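Local coordinates for protein serine racemase (Enterococcus faecalis, PDB 4ECL) that is a racemase of the alanine racemase family, here its cytoplasmic domain, pairing a TIM-barrel domain with a mainly beta C-terminal domain, at residues A[114-128]-A[146-160]. Numbering follows the deposited sequence.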
ATOM      1  N   ASN A 114       4.860  -4.232 -33.511  1.00 33.50           N
ATOM      2  CA  ASN A 114       5.566  -4.836 -34.641  1.00 37.66           C
ATOM      3  C   ASN A 114       6.378  -3.793 -35.403  1.00 45.81           C
ATOM      4  O   ASN A 114       7.501  -4.059 -35.841  1.00 48.05           O
ATOM      5  CB  ASN A 114       4.570  -5.509 -35.589  1.00 36.78           C
ATOM      6  CG  ASN A 114       5.250  -6.251 -36.737  1.00 40.91           C
ATOM      7  OD1 ASN A 114       6.204  -7.006 -36.533  1.00 43.99           O
ATOM      8  ND2 ASN A 114       4.755  -6.038 -37.951  1.00 37.74           N
ATOM      9  N   LYS A 115       5.808  -2.600 -35.542  1.00 46.93           N
ATOM     10  CA  LYS A 115       6.432  -1.533 -36.317  1.00 49.25           C
ATOM     11  C   LYS A 115       7.690  -0.983 -35.666  1.00 43.82           C
ATOM     12  O   LYS A 115       8.472  -0.293 -36.316  1.00 41.76           O
ATOM     13  CB  LYS A 115       5.434  -0.407 -36.580  1.00 54.88           C
ATOM     14  CG  LYS A 115       4.306  -0.832 -37.495  1.00 63.11           C
ATOM     15  CD  LYS A 115       3.283   0.265 -37.679  1.00 71.57           C
ATOM     16  CE  LYS A 115       2.270  -0.127 -38.742  1.00 77.64           C
ATOM     17  NZ  LYS A 115       2.915  -0.308 -40.074  1.00 83.08           N
ATOM     18  N   GLN A 116       7.896  -1.294 -34.389  1.00 44.33           N
ATOM     19  CA  GLN A 116       9.098  -0.834 -33.699  1.00 38.03           C
ATOM     20  C   GLN A 116      10.349  -1.525 -34.253  1.00 38.50           C
ATOM     21  O   GLN A 116      11.465  -1.039 -34.077  1.00 39.84           O
ATOM     22  CB  GLN A 116       8.965  -1.025 -32.192  1.00 40.48           C
ATOM     23  CG  GLN A 116       7.702  -0.407 -31.616  1.00 40.36           C
ATOM     24  CD  GLN A 116       7.534   1.047 -32.019  1.00 44.41           C
ATOM     25  OE1 GLN A 116       8.410   1.875 -31.769  1.00 47.04           O
ATOM     26  NE2 GLN A 116       6.403   1.366 -32.645  1.00 36.55           N
ATOM     27  N   GLY A 117      10.151  -2.651 -34.937  1.00 41.42           N
ATOM     28  CA  GLY A 117      11.230  -3.332 -35.632  1.00 43.49           C
ATOM     29  C   GLY A 117      12.046  -4.311 -34.804  1.00 45.41           C
ATOM     30  O   GLY A 117      13.018  -4.889 -35.300  1.00 44.26           O
ATOM     31  N   TYR A 118      11.660  -4.505 -33.546  1.00 43.68           N
ATOM     32  CA  TYR A 118      12.369  -5.434 -32.666  1.00 41.57           C
ATOM     33  C   TYR A 118      11.719  -6.817 -32.615  1.00 43.36           C
ATOM     34  O   TYR A 118      10.494  -6.940 -32.542  1.00 45.14           O
ATOM     35  CB  TYR A 118      12.496  -4.850 -31.259  1.00 38.73           C
ATOM     36  CG  TYR A 118      13.401  -3.646 -31.207  1.00 41.85           C
ATOM     37  CD1 TYR A 118      14.776  -3.792 -31.287  1.00 45.79           C
ATOM     38  CD2 TYR A 118      12.884  -2.364 -31.093  1.00 41.33           C
ATOM     39  CE1 TYR A 118      15.616  -2.695 -31.250  1.00 46.12           C
ATOM     40  CE2 TYR A 118      13.717  -1.255 -31.058  1.00 42.40           C
ATOM     41  CZ  TYR A 118      15.080  -1.432 -31.137  1.00 43.64           C
ATOM     42  OH  TYR A 118      15.921  -0.349 -31.100  1.00 45.51           O
ATOM     43  N   ASP A 119      12.548  -7.854 -32.671  1.00 41.58           N
ATOM     44  CA  ASP A 119      12.071  -9.227 -32.549  1.00 42.15           C
ATOM     45  C   ASP A 119      11.644  -9.533 -31.111  1.00 36.43           C
ATOM     46  O   ASP A 119      12.454  -9.507 -30.191  1.00 36.52           O
ATOM     47  CB  ASP A 119      13.144 -10.208 -33.026  1.00 51.22           C
ATOM     48  CG  ASP A 119      13.320 -10.187 -34.540  1.00 62.25           C
ATOM     49  OD1 ASP A 119      12.360  -9.810 -35.250  1.00 59.48           O
ATOM     50  OD2 ASP A 119      14.415 -10.552 -35.017  1.00 68.76           O
ATOM     51  N   ILE A 120      10.359  -9.821 -30.940  1.00 35.22           N
ATOM     52  CA  ILE A 120       9.736  -9.922 -29.630  1.00 35.19           C
ATOM     53  C   ILE A 120       8.883 -11.185 -29.535  1.00 38.09           C
ATOM     54  O   ILE A 120       8.129 -11.497 -30.461  1.00 38.60           O
ATOM     55  CB  ILE A 120       8.820  -8.716 -29.399  1.00 36.27           C
ATOM     56  CG1 ILE A 120       9.647  -7.438 -29.283  1.00 39.95           C
ATOM     57  CG2 ILE A 120       7.972  -8.901 -28.157  1.00 35.16           C
ATOM     58  CD1 ILE A 120       8.830  -6.246 -28.886  1.00 39.10           C
ATOM     59  N   LYS A 121       9.001 -11.919 -28.430  1.00 26.77           N
ATOM     60  CA  LYS A 121       8.129 -13.065 -28.198  1.00 27.89           C
ATOM     61  C   LYS A 121       6.808 -12.603 -27.585  1.00 26.70           C
ATOM     62  O   LYS A 121       6.787 -11.679 -26.779  1.00 25.65           O
ATOM     63  CB  LYS A 121       8.797 -14.085 -27.278  1.00 31.87           C
ATOM     64  CG  LYS A 121       9.669 -15.110 -27.974  1.00 43.72           C
ATOM     65  CD  LYS A 121       9.752 -16.386 -27.133  1.00 49.76           C
ATOM     66  CE  LYS A 121      10.653 -17.432 -27.777  1.00 54.81           C
ATOM     67  NZ  LYS A 121      12.075 -16.984 -27.825  1.00 57.07           N
ATOM     68  N   ALA A 122       5.704 -13.251 -27.937  1.00 25.49           N
ATOM     69  CA  ALA A 122       4.415 -12.770 -27.458  1.00 27.47           C
ATOM     70  C   ALA A 122       3.405 -13.861 -27.187  1.00 24.11           C
ATOM     71  O   ALA A 122       3.520 -14.969 -27.706  1.00 26.45           O
ATOM     72  CB  ALA A 122       3.834 -11.775 -28.471  1.00 31.84           C
ATOM     73  N   HIS A 123       2.410 -13.540 -26.370  1.00 23.17           N
ATOM     74  CA  HIS A 123       1.218 -14.375 -26.254  1.00 23.60           C
ATOM     75  C   HIS A 123       0.047 -13.482 -26.599  1.00 28.60           C
ATOM     76  O   HIS A 123      -0.060 -12.366 -26.074  1.00 22.95           O
ATOM     77  CB  HIS A 123       1.012 -14.911 -24.837  1.00 19.01           C
ATOM     78  CG  HIS A 123       1.960 -15.995 -24.449  1.00 21.60           C
ATOM     79  ND1 HIS A 123       1.674 -16.907 -23.453  1.00 23.32           N
ATOM     80  CD2 HIS A 123       3.194 -16.314 -24.906  1.00 25.30           C
ATOM     81  CE1 HIS A 123       2.689 -17.741 -23.318  1.00 26.56           C
ATOM     82  NE2 HIS A 123       3.625 -17.403 -24.187  1.00 27.20           N
ATOM     83  N   ILE A 124      -0.831 -13.954 -27.483  1.00 23.56           N
ATOM     84  CA  ILE A 124      -2.000 -13.153 -27.822  1.00 27.47           C
ATOM     85  C   ILE A 124      -3.105 -13.418 -26.806  1.00 24.09           C
ATOM     86  O   ILE A 124      -3.341 -14.558 -26.413  1.00 21.58           O
ATOM     87  CB  ILE A 124      -2.490 -13.392 -29.277  1.00 22.99           C
ATOM     88  CG1 ILE A 124      -3.760 -12.588 -29.552  1.00 23.69           C
ATOM     89  CG2 ILE A 124      -2.732 -14.872 -29.525  1.00 25.58           C
ATOM     90  CD1 ILE A 124      -4.116 -12.489 -31.069  1.00 25.99           C
ATOM     91  N   LYS A 125      -3.758 -12.354 -26.359  1.00 23.25           N
ATOM     92  CA  LYS A 125      -4.831 -12.497 -25.397  1.00 20.11           C
ATOM     93  C   LYS A 125      -6.164 -12.438 -26.105  1.00 18.79           C
ATOM     94  O   LYS A 125      -6.371 -11.613 -26.997  1.00 22.24           O
ATOM     95  CB  LYS A 125      -4.753 -11.406 -24.307  1.00 20.91           C
ATOM     96  CG  LYS A 125      -5.808 -11.585 -23.216  1.00 24.42           C
ATOM     97  CD  LYS A 125      -5.469 -10.875 -21.915  1.00 34.50           C
ATOM     98  CE  LYS A 125      -6.429 -11.320 -20.803  1.00 37.45           C
ATOM     99  NZ  LYS A 125      -6.059 -10.799 -19.453  1.00 39.23           N
ATOM    100  N   ILE A 126      -7.079 -13.308 -25.717  1.00 19.28           N
ATOM    101  CA  ILE A 126      -8.400 -13.283 -26.327  1.00 23.72           C
ATOM    102  C   ILE A 126      -9.410 -12.866 -25.279  1.00 27.57           C
ATOM    103  O   ILE A 126      -9.463 -13.450 -24.206  1.00 23.80           O
ATOM    104  CB  ILE A 126      -8.817 -14.675 -26.851  1.00 23.61           C
ATOM    105  CG1 ILE A 126      -7.714 -15.298 -27.715  1.00 23.58           C
ATOM    106  CG2 ILE A 126     -10.117 -14.575 -27.643  1.00 21.53           C
ATOM    107  CD1 ILE A 126      -7.544 -14.618 -29.068  1.00 23.63           C
ATOM    108  N   ASP A 127     -10.215 -11.860 -25.579  1.00 21.61           N
ATOM    109  CA  ASP A 127     -11.270 -11.485 -24.649  1.00 25.97           C
ATOM    110  C   ASP A 127     -12.437 -12.433 -24.856  1.00 31.21           C
ATOM    111  O   ASP A 127     -13.032 -12.463 -25.940  1.00 28.73           O
ATOM    112  CB  ASP A 127     -11.708 -10.028 -24.872  1.00 25.00           C
ATOM    113  CG  ASP A 127     -13.008  -9.682 -24.146  1.00 26.26           C
ATOM    114  OD1 ASP A 127     -13.360 -10.372 -23.163  1.00 24.63           O
ATOM    115  OD2 ASP A 127     -13.685  -8.709 -24.557  1.00 27.90           O
ATOM    116  N   THR A 128     -12.777 -13.207 -23.829  1.00 24.00           N
ATOM    117  CA  THR A 128     -13.897 -14.134 -23.967  1.00 26.27           C
ATOM    118  C   THR A 128     -15.110 -13.754 -23.121  1.00 27.63           C
ATOM    119  O   THR A 128     -16.033 -14.549 -22.972  1.00 30.14           O
ATOM    120  CB  THR A 128     -13.484 -15.589 -23.656  1.00 27.31           C
ATOM    121  OG1 THR A 128     -12.819 -15.642 -22.386  1.00 24.00           O
ATOM    122  CG2 THR A 128     -12.539 -16.097 -24.723  1.00 28.44           C
ATOM    123  N   ALA A 146      -2.516 -11.317 -36.573  1.00 36.40           N
ATOM    124  CA  ALA A 146      -1.500 -11.113 -35.553  1.00 33.34           C
ATOM    125  C   ALA A 146      -0.475 -12.239 -35.600  1.00 37.31           C
ATOM    126  O   ALA A 146       0.646 -12.096 -35.109  1.00 34.94           O
ATOM    127  CB  ALA A 146      -2.136 -11.027 -34.180  1.00 33.12           C
ATOM    128  N   PHE A 147      -0.865 -13.364 -36.196  1.00 30.85           N
ATOM    129  CA  PHE A 147       0.043 -14.496 -36.357  1.00 37.44           C
ATOM    130  C   PHE A 147       0.946 -14.356 -37.585  1.00 37.64           C
ATOM    131  O   PHE A 147       1.759 -15.237 -37.870  1.00 35.90           O
ATOM    132  CB  PHE A 147      -0.742 -15.803 -36.454  1.00 39.82           C
ATOM    133  CG  PHE A 147      -1.118 -16.381 -35.130  1.00 37.38           C
ATOM    134  CD1 PHE A 147      -0.237 -17.204 -34.448  1.00 29.74           C
ATOM    135  CD2 PHE A 147      -2.357 -16.113 -34.566  1.00 37.33           C
ATOM    136  CE1 PHE A 147      -0.575 -17.741 -33.223  1.00 24.84           C
ATOM    137  CE2 PHE A 147      -2.704 -16.646 -33.337  1.00 31.35           C
ATOM    138  CZ  PHE A 147      -1.809 -17.469 -32.663  1.00 28.26           C
ATOM    139  N   SER A 148       0.792 -13.253 -38.310  1.00 37.45           N
ATOM    140  CA  SER A 148       1.604 -12.998 -39.488  1.00 45.34           C
ATOM    141  C   SER A 148       2.377 -11.687 -39.393  1.00 44.35           C
ATOM    142  O   SER A 148       2.698 -11.078 -40.411  1.00 48.45           O
ATOM    143  CB  SER A 148       0.732 -13.002 -40.749  1.00 50.75           C
ATOM    144  OG  SER A 148       0.025 -14.225 -40.865  1.00 55.46           O
ATOM    145  N   LEU A 149       2.675 -11.250 -38.178  1.00 40.79           N
ATOM    146  CA  LEU A 149       3.513 -10.069 -37.991  1.00 39.99           C
ATOM    147  C   LEU A 149       4.997 -10.433 -37.975  1.00 45.82           C
ATOM    148  O   LEU A 149       5.421 -11.345 -37.264  1.00 48.41           O
ATOM    149  CB  LEU A 149       3.116  -9.326 -36.724  1.00 30.45           C
ATOM    150  CG  LEU A 149       1.705  -8.759 -36.830  1.00 33.57           C
ATOM    151  CD1 LEU A 149       1.181  -8.310 -35.485  1.00 35.79           C
ATOM    152  CD2 LEU A 149       1.711  -7.605 -37.816  1.00 41.48           C
ATOM    153  N   LYS A 150       5.772  -9.701 -38.769  1.00 47.22           N
ATOM    154  CA  LYS A 150       7.180  -9.999 -39.038  1.00 49.97           C
ATOM    155  C   LYS A 150       8.088 -10.077 -37.803  1.00 51.77           C
ATOM    156  O   LYS A 150       8.983 -10.923 -37.737  1.00 57.28           O
ATOM    157  CB  LYS A 150       7.719  -8.961 -40.032  1.00 54.38           C
ATOM    158  CG  LYS A 150       9.225  -8.886 -40.172  1.00 57.99           C
ATOM    159  CD  LYS A 150       9.575  -7.760 -41.140  1.00 68.24           C
ATOM    160  CE  LYS A 150      11.074  -7.590 -41.323  1.00 73.94           C
ATOM    161  NZ  LYS A 150      11.373  -6.456 -42.247  1.00 76.93           N
ATOM    162  N   HIS A 151       7.859  -9.209 -36.824  1.00 41.17           N
ATOM    163  CA  HIS A 151       8.758  -9.143 -35.678  1.00 32.82           C
ATOM    164  C   HIS A 151       8.173  -9.739 -34.408  1.00 35.89           C
ATOM    165  O   HIS A 151       8.859  -9.825 -33.388  1.00 37.52           O
ATOM    166  CB  HIS A 151       9.199  -7.702 -35.433  1.00 29.06           C
ATOM    167  CG  HIS A 151      10.035  -7.133 -36.537  1.00 39.07           C
ATOM    168  ND1 HIS A 151      11.355  -7.483 -36.724  1.00 44.17           N
ATOM    169  CD2 HIS A 151       9.739  -6.241 -37.511  1.00 44.37           C
ATOM    170  CE1 HIS A 151      11.837  -6.832 -37.766  1.00 46.09           C
ATOM    171  NE2 HIS A 151      10.878  -6.070 -38.263  1.00 46.82           N
ATOM    172  N   ILE A 152       6.909 -10.144 -34.468  1.00 35.65           N
ATOM    173  CA  ILE A 152       6.238 -10.729 -33.313  1.00 35.46           C
ATOM    174  C   ILE A 152       6.118 -12.236 -33.480  1.00 38.08           C
ATOM    175  O   ILE A 152       5.455 -12.700 -34.406  1.00 38.84           O
ATOM    176  CB  ILE A 152       4.813 -10.169 -33.143  1.00 35.30           C
ATOM    177  CG1 ILE A 152       4.816  -8.640 -33.170  1.00 36.02           C
ATOM    178  CG2 ILE A 152       4.173 -10.701 -31.869  1.00 33.84           C
ATOM    179  CD1 ILE A 152       5.856  -7.997 -32.314  1.00 35.17           C
ATOM    180  N   LYS A 153       6.752 -13.001 -32.593  1.00 38.68           N
ATOM    181  CA  LYS A 153       6.600 -14.453 -32.612  1.00 37.16           C
ATOM    182  C   LYS A 153       5.563 -14.892 -31.583  1.00 33.79           C
ATOM    183  O   LYS A 153       5.816 -14.855 -30.379  1.00 36.37           O
ATOM    184  CB  LYS A 153       7.934 -15.145 -32.344  1.00 45.63           C
ATOM    185  CG  LYS A 153       7.869 -16.661 -32.500  1.00 56.59           C
ATOM    186  CD  LYS A 153       7.669 -17.052 -33.965  1.00 64.33           C
ATOM    187  CE  LYS A 153       6.939 -18.382 -34.107  1.00 65.43           C
ATOM    188  NZ  LYS A 153       5.530 -18.305 -33.619  1.00 64.98           N
ATOM    189  N   VAL A 154       4.393 -15.316 -32.047  1.00 26.28           N
ATOM    190  CA  VAL A 154       3.332 -15.665 -31.111  1.00 28.84           C
ATOM    191  C   VAL A 154       3.571 -17.073 -30.560  1.00 34.59           C
ATOM    192  O   VAL A 154       3.504 -18.064 -31.290  1.00 36.63           O
ATOM    193  CB  VAL A 154       1.944 -15.523 -31.750  1.00 26.28           C
ATOM    194  CG1 VAL A 154       0.856 -15.766 -30.735  1.00 22.33           C
ATOM    195  CG2 VAL A 154       1.799 -14.138 -32.326  1.00 30.76           C
ATOM    196  N   ALA A 155       3.878 -17.141 -29.268  1.00 31.78           N
ATOM    197  CA  ALA A 155       4.274 -18.391 -28.623  1.00 32.78           C
ATOM    198  C   ALA A 155       3.154 -18.939 -27.740  1.00 32.32           C
ATOM    199  O   ALA A 155       3.254 -20.033 -27.188  1.00 30.08           O
ATOM    200  CB  ALA A 155       5.558 -18.181 -27.804  1.00 28.68           C
ATOM    201  N   GLY A 156       2.085 -18.165 -27.608  1.00 28.72           N
ATOM    202  CA  GLY A 156       0.938 -18.612 -26.853  1.00 22.15           C
ATOM    203  C   GLY A 156      -0.308 -17.804 -27.109  1.00 24.28           C
ATOM    204  O   GLY A 156      -0.280 -16.743 -27.739  1.00 31.18           O
ATOM    205  N   ILE A 157      -1.423 -18.317 -26.618  1.00 21.05           N
ATOM    206  CA  ILE A 157      -2.700 -17.647 -26.767  1.00 22.78           C
ATOM    207  C   ILE A 157      -3.485 -17.957 -25.503  1.00 20.08           C
ATOM    208  O   ILE A 157      -3.464 -19.085 -25.021  1.00 25.95           O
ATOM    209  CB  ILE A 157      -3.440 -18.117 -28.046  1.00 25.05           C
ATOM    210  CG1 ILE A 157      -4.891 -17.656 -28.038  1.00 26.26           C
ATOM    211  CG2 ILE A 157      -3.373 -19.612 -28.194  1.00 26.16           C
ATOM    212  CD1 ILE A 157      -5.527 -17.727 -29.407  1.00 31.42           C
ATOM    213  N   PHE A 158      -4.149 -16.957 -24.941  1.00 21.95           N
ATOM    214  CA  PHE A 158      -4.770 -17.157 -23.645  1.00 23.55           C
ATOM    215  C   PHE A 158      -5.979 -16.286 -23.395  1.00 22.48           C
ATOM    216  O   PHE A 158      -6.229 -15.337 -24.140  1.00 22.49           O
ATOM    217  CB  PHE A 158      -3.732 -17.000 -22.521  1.00 23.05           C
ATOM    218  CG  PHE A 158      -3.310 -15.571 -22.222  1.00 23.11           C
ATOM    219  CD1 PHE A 158      -2.360 -14.924 -23.004  1.00 22.92           C
ATOM    220  CD2 PHE A 158      -3.807 -14.912 -21.107  1.00 21.21           C
ATOM    221  CE1 PHE A 158      -1.951 -13.636 -22.706  1.00 23.81           C
ATOM    222  CE2 PHE A 158      -3.401 -13.620 -20.794  1.00 21.55           C
ATOM    223  CZ  PHE A 158      -2.472 -12.979 -21.587  1.00 25.13           C
ATOM    224  N   THR A 159      -6.727 -16.633 -22.346  1.00 21.62           N
ATOM    225  CA  THR A 159      -7.845 -15.822 -21.881  1.00 26.28           C
ATOM    226  C   THR A 159      -7.978 -15.901 -20.355  1.00 28.67           C
ATOM    227  O   THR A 159      -7.333 -16.728 -19.715  1.00 30.44           O
ATOM    228  CB  THR A 159      -9.169 -16.228 -22.582  1.00 35.97           C
ATOM    229  OG1 THR A 159     -10.174 -15.219 -22.362  1.00 29.85           O
ATOM    230  CG2 THR A 159      -9.651 -17.592 -22.089  1.00 26.11           C
ATOM    231  N   HIS A 160      -8.786 -15.020 -19.772  1.00 27.61           N
ATOM    232  CA  HIS A 160      -9.037 -15.034 -18.337  1.00 26.48           C
ATOM    233  C   HIS A 160     -10.502 -15.336 -18.077  1.00 24.73           C
ATOM    234  O   HIS A 160     -11.379 -14.759 -18.722  1.00 24.11           O
ATOM    235  CB  HIS A 160      -8.693 -13.677 -17.708  1.00 34.44           C
ATOM    236  CG  HIS A 160      -7.307 -13.600 -17.143  1.00 46.84           C
ATOM    237  ND1 HIS A 160      -6.204 -13.292 -17.911  1.00 51.57           N
ATOM    238  CD2 HIS A 160      -6.846 -13.791 -15.883  1.00 53.23           C
ATOM    239  CE1 HIS A 160      -5.123 -13.294 -17.150  1.00 52.13           C
ATOM    240  NE2 HIS A 160      -5.485 -13.595 -15.915  1.00 56.24           N
TER
HETATM  241  O   HOH W   1       4.645  -7.542 -41.033  1.00 33.92           O
HETATM  242  O   HOH W   2     -12.006 -12.546 -21.209  1.00 28.31           O
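Gly117 lays its CA over the face of the His151 ring, 3.9 Å from the centroid, while Asp119 comes to that ring's edge. There His151 ND1 donates to Asp119 OD1 at 2.9 Å; the acceptor lies close to the ring plane, but the nitrogen sits above the carboxylate plane. Asn114 grips the same residue through its backbone: with CG anti to the backbone N (chi1 -176°), OD1 takes the His151 N-H at 2.8 Å, in the plane of its carbonyl. From here strands 120-127 and 152-158 run parallel, neighbours in the TIM barrel of the alanine racemase fold, with strand 101-104 pairing along the other edge of 120-127. The register of 120-127 against 152-158 shifts by one residue at Ala155, which still gives its N-H to Ala122 O. Just beyond, Gly156 CA sits over the centre of the His123 ring, 3.7 Å from the centroid, and His123 ND1 is hydrogen-bonded to His200 NE2. Lys125 also faces this way, its extended chain crossing the Phe158 ring with CB over one face, and Phe158 stacks on His200. On the opposite face of the sheet Ile124 and Ile157 lie side by side, Ile124 CG2 3.6 Å from Ile157 CB; Ile124 CD1 reaches Ala146 CB, and Ile157 also packs on Leu186 of helix 169-191. Farther along, the Thr128 and Thr159 hydroxyls meet tip to tip at 2.7 Å (OG1 to OG1), and Thr159 OG1 donates onward to Ile126 O.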